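PTS system fructose-like EIIB component 3 (Escherichia coli K12, PDB 4TN5) probably takes a phosphoryl group from phospho-EIIA onto a cysteine and passes it to incoming fructose in the sugar phosphotransferase system. Local coordinates at residues A[6-11]-A[19-24]; A[38-43]-A[66-71]; A[60-65]-A[72-77]. One frame throughout, in Å; residues are numbered along the deposited sequence.

Interaction 1 (A[6-11]-A[19-24]); sequences AVTACV and MAAERL
Thr-8 and Ala-6 meet the helix without a ring, amide or guanidinium group: neither Ala-20, Ala-21 nor Leu-24 brings a flat side chain, so the contact is made of methyls and one hydroxyl, with no faces or edges to stack. Strand 6-9 and helix 19-24 run nearly antiparallel, their short axes at 149° and 8.6 Å apart at closest approach. This is the first strand-helix pair of the beta-alpha-beta unit formed by strand 3-9, helix 18-30 and strand 34-41.

Ala-6 CB touches one branch of Leu-24, CD2, at 3.5 Å; the same leucine side chain also touches Leu-61, Ile-63 and Phe-87. One turn back along the helix, Thr-8 CG2 lies 3.9 Å from Ala-20 CB, methyl against methyl, and equally far from Ala-21 N. Thr-8 holds OG1 between its backbone N and carbonyl carbon (chi1 59°), which turns the hydroxyl toward Ala-21 CB at 4.2 Å and lets it make a weak hydrogen bond to Thr-17 O.

That weak bond joins the strand to the residue just before helix 18-30. The loop running from Cys-10, the inferred phosphocysteine, into this helix is consistent with the phosphate-binding loop of EIIB domains. The small residues let the helix ride close over the strand. No hydrogen bond crosses between the two segments, so methyl contacts set the spacing, and the Thr-8 hydroxyl is occupied, though weakly, by Thr-17 O.

Interaction 2 (A[38-43]-A[66-71]); sequences ETQGAL and IELAGA
Gln-40 and Leu-68 are the nearest backbone neighbours, their CA atoms 7.8 Å apart, too far for strand 38-41 and the irregular chain 66-71 to pair main chain to main chain. The latter folds into a type II beta turn from Leu-68 to Ala-71, with Gly-70 at positive phi (66°).

The Gln-40 carboxamide fills the distance. Its CG stands anti to the carbonyl carbon and the chain beyond is extended, which carries the amide out to Ala-69. There it bonds to both polar backbone atoms of one residue: Ala-69 N gives its hydrogen to Gln-40 OE1 at 3.1 Å, from a position tilted somewhat out of the carbonyl plane, and Gln-40 NE2 donates to Ala-69 O at 3.0 Å, in the carbonyl plane and on a lone pair. The other N-H of Gln-40 NE2 runs nearly straight (165°) to Glu-38 OE2 at 2.6 Å, with the acceptor lying in the amide plane. Leu-68 CD2 and Ala-69 CB each pack 3.9 Å from Gln-40 OE1.

Glu-38 OE1 in turn takes a salt bridge from Arg-73 and a hydrogen bond from Leu-49 N. With an alanine here instead of Gln-40, Ala-69 N and O would probably lose both mates and the turn 68-71 would be freer to shift away from the strand.

Three hydrogen bonds fix the rotation of the amide, since only NE2 can donate to the carboxylate. The network ties the loop to the sheet; the side chains of Gln-40 and Cys-10, the inferred phosphocysteine, are about 8 Å apart.

Interaction 3 (A[60-65]-A[72-77]); sequences ALLITD and ERFEHC
Leu-62 sets its methyl CD2 squarely over one face of the Phe-74 ring, 4.0 Å from the centroid and only 4° off the ring normal, a CH-pi contact. Ala-60 CB approaches the same ring obliquely, 3.9 Å from Phe-74 CD1. Both strand residues point toward the loop, and Phe-74, with CG anti to its carbonyl carbon (chi1 -53°), reaches back to them. On the opposite face of the ring lies the CB of Arg-73, displaced toward the rim; the arginine then curls round so that Phe-74 CZ touches a face of its guanidinium group, 3.8 Å from the plane.

Strand 59-64 and strand 79-82 are parallel neighbours in the alpha/beta sheet, and the connection between them passes through a short 3-10 turn and a loop, from which Phe-74 plugs the side of the sheet that Val-7 faces. Val-7 and Leu-49 also touch the ring, while Leu-68 adds to the cover of Leu-62.

Further out, the loop is shaped by a type I beta turn from Phe-74 to Cys-77, closed by Cys-77 N to Phe-74 O at 3.2 Å; just past it Arg-78 pairs with the backbone of Ala-60. Arg-73, whose aliphatic part lies on the ring, is steadied by a hydrogen bond from its NE to Gly-70 O.

Overall arrangement
From the N terminus, interaction 1 closes first: strand 3-9 ends just before Cys-10 and the chain returns as helix 18-30 against one face of the sheet. Strand 34-41 then lies beside strand 3-9 and opens interaction 2, which is closed by the loop 66-71, after strand 59-64. Interaction 3 begins on that strand, inside the span of interaction 2, and ends beyond it, so these two cross, while interaction 1 precedes both. Strand 3-9 is the common neighbour, flanked by strands 34-41 and 59-64. The loop between strands 59-64 and 79-82 supplies the second segment of both interactions 2 and 3, on the sheet face away from helix 18-30.

Interaction 1 (A[6-11]-A[19-24])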
loop_
_atom_site.group_PDB
_atom_site.type_symbol
_atom_site.label_atom_id
_atom_site.label_comp_id
_atom_site.label_asym_id
_atom_site.label_seq_id
_atom_site.Cartn_x
_atom_site.Cartn_y
_atom_site.Cartn_z
ATOM N N ALA A 6 -4.493 13.147 8.907
ATOM C CA ALA A 6 -3.836 12.199 9.794
ATOM C C ALA A 6 -4.778 11.554 10.797
ATOM O O ALA A 6 -5.774 12.147 11.211
ATOM C CB ALA A 6 -2.686 12.871 10.514
ATOM N N VAL A 7 -4.448 10.327 11.180
ATOM C CA VAL A 7 -5.170 9.630 12.231
ATOM C C VAL A 7 -4.183 9.021 13.216
ATOM O O VAL A 7 -3.332 8.214 12.840
ATOM C CB VAL A 7 -6.074 8.516 11.674
ATOM C CG1 VAL A 7 -6.737 7.764 12.814
ATOM C CG2 VAL A 7 -7.122 9.093 10.736
ATOM N N THR A 8 -4.290 9.425 14.476
ATOM C CA THR A 8 -3.477 8.843 15.531
ATOM C C THR A 8 -4.361 7.956 16.398
ATOM O O THR A 8 -5.453 8.360 16.797
ATOM C CB THR A 8 -2.809 9.925 16.396
ATOM O OG1 THR A 8 -3.814 10.757 16.988
ATOM C CG2 THR A 8 -1.889 10.786 15.546
ATOM N N ALA A 9 -3.899 6.744 16.684
ATOM C CA ALA A 9 -4.722 5.800 17.428
ATOM C C ALA A 9 -3.951 5.011 18.478
ATOM O O ALA A 9 -2.851 4.520 18.229
ATOM C CB ALA A 9 -5.434 4.856 16.477
ATOM N N CYS A 10 -4.552 4.891 19.655
ATOM C CA CYS A 10 -3.991 4.098 20.739
ATOM C C CYS A 10 -5.093 3.563 21.640
ATOM O O CYS A 10 -5.974 4.317 22.046
ATOM C CB CYS A 10 -3.039 4.938 21.583
ATOM S SG CYS A 10 -2.565 4.100 23.110
ATOM N N VAL A 11 -5.047 2.272 21.957
ATOM C CA VAL A 11 -6.004 1.709 22.905
ATOM C C VAL A 11 -5.814 2.263 24.308
ATOM O O VAL A 11 -6.786 2.523 25.012
ATOM C CB VAL A 11 -5.950 0.159 22.987
ATOM C CG1 VAL A 11 -6.500 -0.464 21.729
ATOM C CG2 VAL A 11 -4.523 -0.335 23.272
HETATM N N MSE A 19 -0.110 13.393 22.169
HETATM C CA MSE A 19 1.259 13.850 21.968
HETATM C C MSE A 19 1.712 13.508 20.552
HETATM O O MSE A 19 2.544 14.205 19.970
HETATM C CB MSE A 19 2.209 13.254 23.009
HETATM C CG MSE A 19 1.911 13.660 24.439
HETATM SE SE MSE A 19 2.132 15.573 24.729
HETATM C CE MSE A 19 1.665 15.643 26.620
ATOM N N ALA A 20 1.152 12.435 19.999
ATOM C CA ALA A 20 1.420 12.066 18.616
ATOM C C ALA A 20 0.832 13.123 17.692
ATOM O O ALA A 20 1.489 13.581 16.757
ATOM C CB ALA A 20 0.834 10.698 18.308
ATOM N N ALA A 21 -0.411 13.507 17.967
ATOM C CA ALA A 21 -1.078 14.561 17.215
ATOM C C ALA A 21 -0.357 15.884 17.435
ATOM O O ALA A 21 -0.217 16.688 16.513
ATOM C CB ALA A 21 -2.531 14.673 17.642
ATOM N N GLU A 22 0.100 16.097 18.666
ATOM C CA GLU A 22 0.832 17.304 19.029
ATOM C C GLU A 22 2.091 17.476 18.192
ATOM O O GLU A 22 2.281 18.507 17.547
ATOM C CB GLU A 22 1.205 17.272 20.514
ATOM C CG GLU A 22 1.975 18.490 21.010
ATOM C CD GLU A 22 1.158 19.768 20.994
ATOM O OE1 GLU A 22 -0.079 19.695 20.831
ATOM O OE2 GLU A 22 1.756 20.851 21.158
ATOM N N ARG A 23 2.948 16.459 18.212
ATOM C CA ARG A 23 4.214 16.515 17.496
ATOM C C ARG A 23 3.994 16.724 16.004
ATOM O O ARG A 23 4.726 17.471 15.367
ATOM C CB ARG A 23 5.041 15.249 17.746
ATOM C CG ARG A 23 6.444 15.307 17.157
ATOM C CD ARG A 23 7.511 15.050 18.213
ATOM N NE ARG A 23 7.665 13.632 18.530
ATOM C CZ ARG A 23 7.968 13.162 19.738
ATOM N NH1 ARG A 23 8.136 13.990 20.755
ATOM N NH2 ARG A 23 8.098 11.861 19.934
ATOM N N LEU A 24 2.966 16.085 15.457
ATOM C CA LEU A 24 2.693 16.174 14.027
ATOM C C LEU A 24 2.206 17.561 13.612
ATOM O O LEU A 24 2.606 18.078 12.569
ATOM C CB LEU A 24 1.675 15.116 13.607
ATOM C CG LEU A 24 1.415 15.044 12.105
ATOM C CD1 LEU A 24 2.703 14.727 11.369
ATOM C CD2 LEU A 24 0.364 14.000 11.811
#

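Interaction 2 (A[38-43]-A[66-71])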
loop_
_atom_site.group_PDB
_atom_site.type_symbol
_atom_site.label_atom_id
_atom_site.label_comp_id
_atom_site.label_asym_id
_atom_site.label_seq_id
_atom_site.Cartn_x
_atom_site.Cartn_y
_atom_site.Cartn_z
ATOM N N GLU A 38 -7.364 13.403 12.829
ATOM C CA GLU A 38 -8.420 12.655 13.498
ATOM C C GLU A 38 -7.837 11.874 14.665
ATOM O O GLU A 38 -6.778 11.257 14.546
ATOM C CB GLU A 38 -9.110 11.702 12.522
ATOM C CG GLU A 38 -10.136 10.780 13.165
ATOM C CD GLU A 38 -10.872 9.926 12.150
ATOM O OE1 GLU A 38 -11.257 10.461 11.088
ATOM O OE2 GLU A 38 -11.063 8.718 12.410
ATOM N N THR A 39 -8.529 11.909 15.797
ATOM C CA THR A 39 -8.093 11.179 16.978
ATOM C C THR A 39 -9.044 10.033 17.297
ATOM O O THR A 39 -10.257 10.222 17.364
ATOM C CB THR A 39 -7.979 12.110 18.200
ATOM O OG1 THR A 39 -6.677 12.710 18.225
ATOM C CG2 THR A 39 -8.197 11.333 19.489
ATOM N N GLN A 40 -8.487 8.841 17.481
ATOM C CA GLN A 40 -9.272 7.689 17.899
ATOM C C GLN A 40 -8.694 7.115 19.187
ATOM O O GLN A 40 -7.608 6.539 19.187
ATOM C CB GLN A 40 -9.300 6.625 16.800
ATOM C CG GLN A 40 -9.945 7.094 15.503
ATOM C CD GLN A 40 -10.022 6.000 14.455
ATOM O OE1 GLN A 40 -9.776 4.829 14.743
ATOM N NE2 GLN A 40 -10.365 6.378 13.229
ATOM N N GLY A 41 -9.423 7.284 20.285
ATOM C CA GLY A 41 -8.961 6.820 21.581
ATOM C C GLY A 41 -10.078 6.275 22.446
ATOM O O GLY A 41 -11.187 6.033 21.969
ATOM N N ALA A 42 -9.783 6.088 23.730
ATOM C CA ALA A 42 -10.749 5.541 24.677
ATOM C C ALA A 42 -11.960 6.455 24.853
ATOM O O ALA A 42 -13.025 6.012 25.283
ATOM C CB ALA A 42 -10.083 5.274 26.019
ATOM N N LEU A 43 -11.789 7.731 24.522
ATOM C CA LEU A 43 -12.881 8.694 24.591
ATOM C C LEU A 43 -13.646 8.757 23.273
ATOM O O LEU A 43 -14.584 9.539 23.125
ATOM C CB LEU A 43 -12.357 10.083 24.963
ATOM C CG LEU A 43 -12.420 10.487 26.439
ATOM C CD1 LEU A 43 -11.717 9.471 27.326
ATOM C CD2 LEU A 43 -11.824 11.872 26.631
ATOM N N ILE A 66 -3.232 0.100 16.421
ATOM C CA ILE A 66 -4.463 -0.674 16.337
ATOM C C ILE A 66 -5.136 -0.633 14.970
ATOM O O ILE A 66 -4.585 -0.114 13.999
ATOM C CB ILE A 66 -5.475 -0.186 17.382
ATOM C CG1 ILE A 66 -5.977 1.215 17.022
ATOM C CG2 ILE A 66 -4.832 -0.177 18.749
ATOM C CD1 ILE A 66 -7.090 1.716 17.913
ATOM N N GLU A 67 -6.339 -1.193 14.918
ATOM C CA GLU A 67 -7.142 -1.224 13.707
ATOM C C GLU A 67 -8.014 0.022 13.661
ATOM O O GLU A 67 -8.878 0.214 14.516
ATOM C CB GLU A 67 -8.021 -2.473 13.710
ATOM C CG GLU A 67 -7.247 -3.768 13.904
ATOM C CD GLU A 67 -8.110 -4.998 13.712
ATOM O OE1 GLU A 67 -8.967 -4.986 12.805
ATOM O OE2 GLU A 67 -7.932 -5.976 14.472
ATOM N N LEU A 68 -7.780 0.873 12.668
ATOM C CA LEU A 68 -8.525 2.121 12.541
ATOM C C LEU A 68 -9.978 1.892 12.153
ATOM O O LEU A 68 -10.274 1.104 11.256
ATOM C CB LEU A 68 -7.881 3.037 11.497
ATOM C CG LEU A 68 -6.445 3.505 11.720
ATOM C CD1 LEU A 68 -6.028 4.453 10.607
ATOM C CD2 LEU A 68 -6.320 4.170 13.073
ATOM N N ALA A 69 -10.880 2.589 12.834
ATOM C CA ALA A 69 -12.252 2.680 12.370
ATOM C C ALA A 69 -12.215 3.535 11.116
ATOM O O ALA A 69 -11.554 4.574 11.086
ATOM C CB ALA A 69 -13.131 3.319 13.425
ATOM N N GLY A 70 -12.904 3.092 10.072
ATOM C CA GLY A 70 -12.877 3.802 8.811
ATOM C C GLY A 70 -11.504 3.776 8.167
ATOM O O GLY A 70 -11.122 4.716 7.468
ATOM N N ALA A 71 -10.756 2.699 8.401
ATOM C CA ALA A 71 -9.505 2.466 7.683
ATOM C C ALA A 71 -9.848 2.375 6.205
ATOM O O ALA A 71 -9.021 2.643 5.331
ATOM C CB ALA A 71 -8.852 1.183 8.161
#

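Interaction 3 (A[60-65]-A[72-77])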
loop_
_atom_site.group_PDB
_atom_site.type_symbol
_atom_site.label_atom_id
_atom_site.label_comp_id
_atom_site.label_asym_id
_atom_site.label_seq_id
_atom_site.Cartn_x
_atom_site.Cartn_y
_atom_site.Cartn_z
ATOM N N ALA A 60 -2.079 10.965 3.224
ATOM C CA ALA A 60 -2.552 10.704 4.576
ATOM C C ALA A 60 -1.437 10.115 5.432
ATOM O O ALA A 60 -0.539 9.449 4.922
ATOM C CB ALA A 60 -3.752 9.769 4.547
ATOM N N LEU A 61 -1.484 10.374 6.733
ATOM C CA LEU A 61 -0.539 9.760 7.657
ATOM C C LEU A 61 -1.291 8.972 8.718
ATOM O O LEU A 61 -2.112 9.522 9.451
ATOM C CB LEU A 61 0.364 10.811 8.305
ATOM C CG LEU A 61 1.428 10.259 9.257
ATOM C CD1 LEU A 61 2.254 9.182 8.574
ATOM C CD2 LEU A 61 2.325 11.375 9.768
ATOM N N LEU A 62 -1.012 7.677 8.791
ATOM C CA LEU A 62 -1.707 6.806 9.728
ATOM C C LEU A 62 -0.780 6.358 10.847
ATOM O O LEU A 62 0.002 5.420 10.688
ATOM C CB LEU A 62 -2.299 5.601 8.994
ATOM C CG LEU A 62 -3.171 5.967 7.791
ATOM C CD1 LEU A 62 -3.733 4.721 7.125
ATOM C CD2 LEU A 62 -4.290 6.916 8.199
ATOM N N ILE A 63 -0.871 7.046 11.978
ATOM C CA ILE A 63 -0.052 6.737 13.139
ATOM C C ILE A 63 -0.854 5.876 14.103
ATOM O O ILE A 63 -1.584 6.392 14.947
ATOM C CB ILE A 63 0.381 8.022 13.860
ATOM C CG1 ILE A 63 0.828 9.075 12.843
ATOM C CG2 ILE A 63 1.479 7.723 14.867
ATOM C CD1 ILE A 63 1.155 10.417 13.454
ATOM N N THR A 64 -0.722 4.560 13.980
ATOM C CA THR A 64 -1.559 3.662 14.765
ATOM C C THR A 64 -0.925 2.309 15.065
ATOM O O THR A 64 -0.203 1.743 14.243
ATOM C CB THR A 64 -2.918 3.427 14.078
ATOM O OG1 THR A 64 -3.691 2.495 14.845
ATOM C CG2 THR A 64 -2.721 2.880 12.670
ATOM N N ASP A 65 -1.208 1.802 16.259
ATOM C CA ASP A 65 -0.857 0.440 16.620
ATOM C C ASP A 65 -2.033 -0.442 16.235
ATOM O O ASP A 65 -1.862 -1.567 15.766
ATOM C CB ASP A 65 -0.635 0.333 18.130
ATOM C CG ASP A 65 0.345 1.364 18.653
ATOM O OD1 ASP A 65 1.329 1.665 17.948
ATOM O OD2 ASP A 65 0.125 1.876 19.770
ATOM N N GLU A 72 -11.096 1.987 5.958
ATOM C CA GLU A 72 -11.738 2.003 4.654
ATOM C C GLU A 72 -11.507 3.299 3.864
ATOM O O GLU A 72 -11.462 3.274 2.638
ATOM C CB GLU A 72 -13.254 1.836 4.866
ATOM C CG GLU A 72 -13.863 2.985 5.655
ATOM C CD GLU A 72 -15.323 2.813 5.993
ATOM O OE1 GLU A 72 -15.986 1.976 5.346
ATOM O OE2 GLU A 72 -15.797 3.484 6.933
ATOM N N ARG A 73 -11.388 4.427 4.562
ATOM C CA ARG A 73 -11.550 5.733 3.930
ATOM C C ARG A 73 -10.313 6.141 3.153
ATOM O O ARG A 73 -10.346 7.077 2.354
ATOM C CB ARG A 73 -11.859 6.781 4.998
ATOM C CG ARG A 73 -13.163 6.538 5.743
ATOM C CD ARG A 73 -13.226 7.372 7.015
ATOM N NE ARG A 73 -12.215 6.955 7.986
ATOM C CZ ARG A 73 -11.901 7.633 9.086
ATOM N NH1 ARG A 73 -12.506 8.781 9.358
ATOM N NH2 ARG A 73 -10.970 7.168 9.908
ATOM N N PHE A 74 -9.227 5.416 3.388
ATOM C CA PHE A 74 -7.920 5.801 2.885
ATOM C C PHE A 74 -7.402 4.852 1.808
ATOM O O PHE A 74 -6.233 4.923 1.434
ATOM C CB PHE A 74 -6.925 5.853 4.046
ATOM C CG PHE A 74 -7.380 6.708 5.198
ATOM C CD1 PHE A 74 -7.201 8.080 5.163
ATOM C CD2 PHE A 74 -7.975 6.143 6.316
ATOM C CE1 PHE A 74 -7.612 8.875 6.213
ATOM C CE2 PHE A 74 -8.388 6.937 7.373
ATOM C CZ PHE A 74 -8.205 8.304 7.320
ATOM N N GLU A 75 -8.262 3.970 1.309
ATOM C CA GLU A 75 -7.821 2.981 0.323
ATOM C C GLU A 75 -7.394 3.614 -1.003
ATOM O O GLU A 75 -6.566 3.056 -1.723
ATOM C CB GLU A 75 -8.879 1.891 0.102
ATOM C CG GLU A 75 -10.063 2.299 -0.762
ATOM C CD GLU A 75 -11.243 1.355 -0.609
ATOM O OE1 GLU A 75 -11.032 0.124 -0.649
ATOM O OE2 GLU A 75 -12.382 1.844 -0.449
ATOM N N HIS A 76 -7.946 4.782 -1.315
ATOM C CA HIS A 76 -7.588 5.487 -2.545
ATOM C C HIS A 76 -6.731 6.720 -2.286
ATOM O O HIS A 76 -6.754 7.677 -3.062
ATOM C CB HIS A 76 -8.837 5.874 -3.337
ATOM C CG HIS A 76 -9.612 4.701 -3.849
ATOM N ND1 HIS A 76 -9.097 3.819 -4.773
ATOM C CD2 HIS A 76 -10.866 4.272 -3.576
ATOM C CE1 HIS A 76 -9.998 2.890 -5.041
ATOM N NE2 HIS A 76 -11.081 3.143 -4.328
ATOM N N CYS A 77 -5.970 6.692 -1.200
ATOM C CA CYS A 77 -5.090 7.801 -0.867
ATOM C C CYS A 77 -3.634 7.365 -0.891
ATOM O O CYS A 77 -3.315 6.213 -0.602
ATOM C CB CYS A 77 -5.424 8.356 0.521
ATOM S SG CYS A 77 -7.175 8.693 0.802
#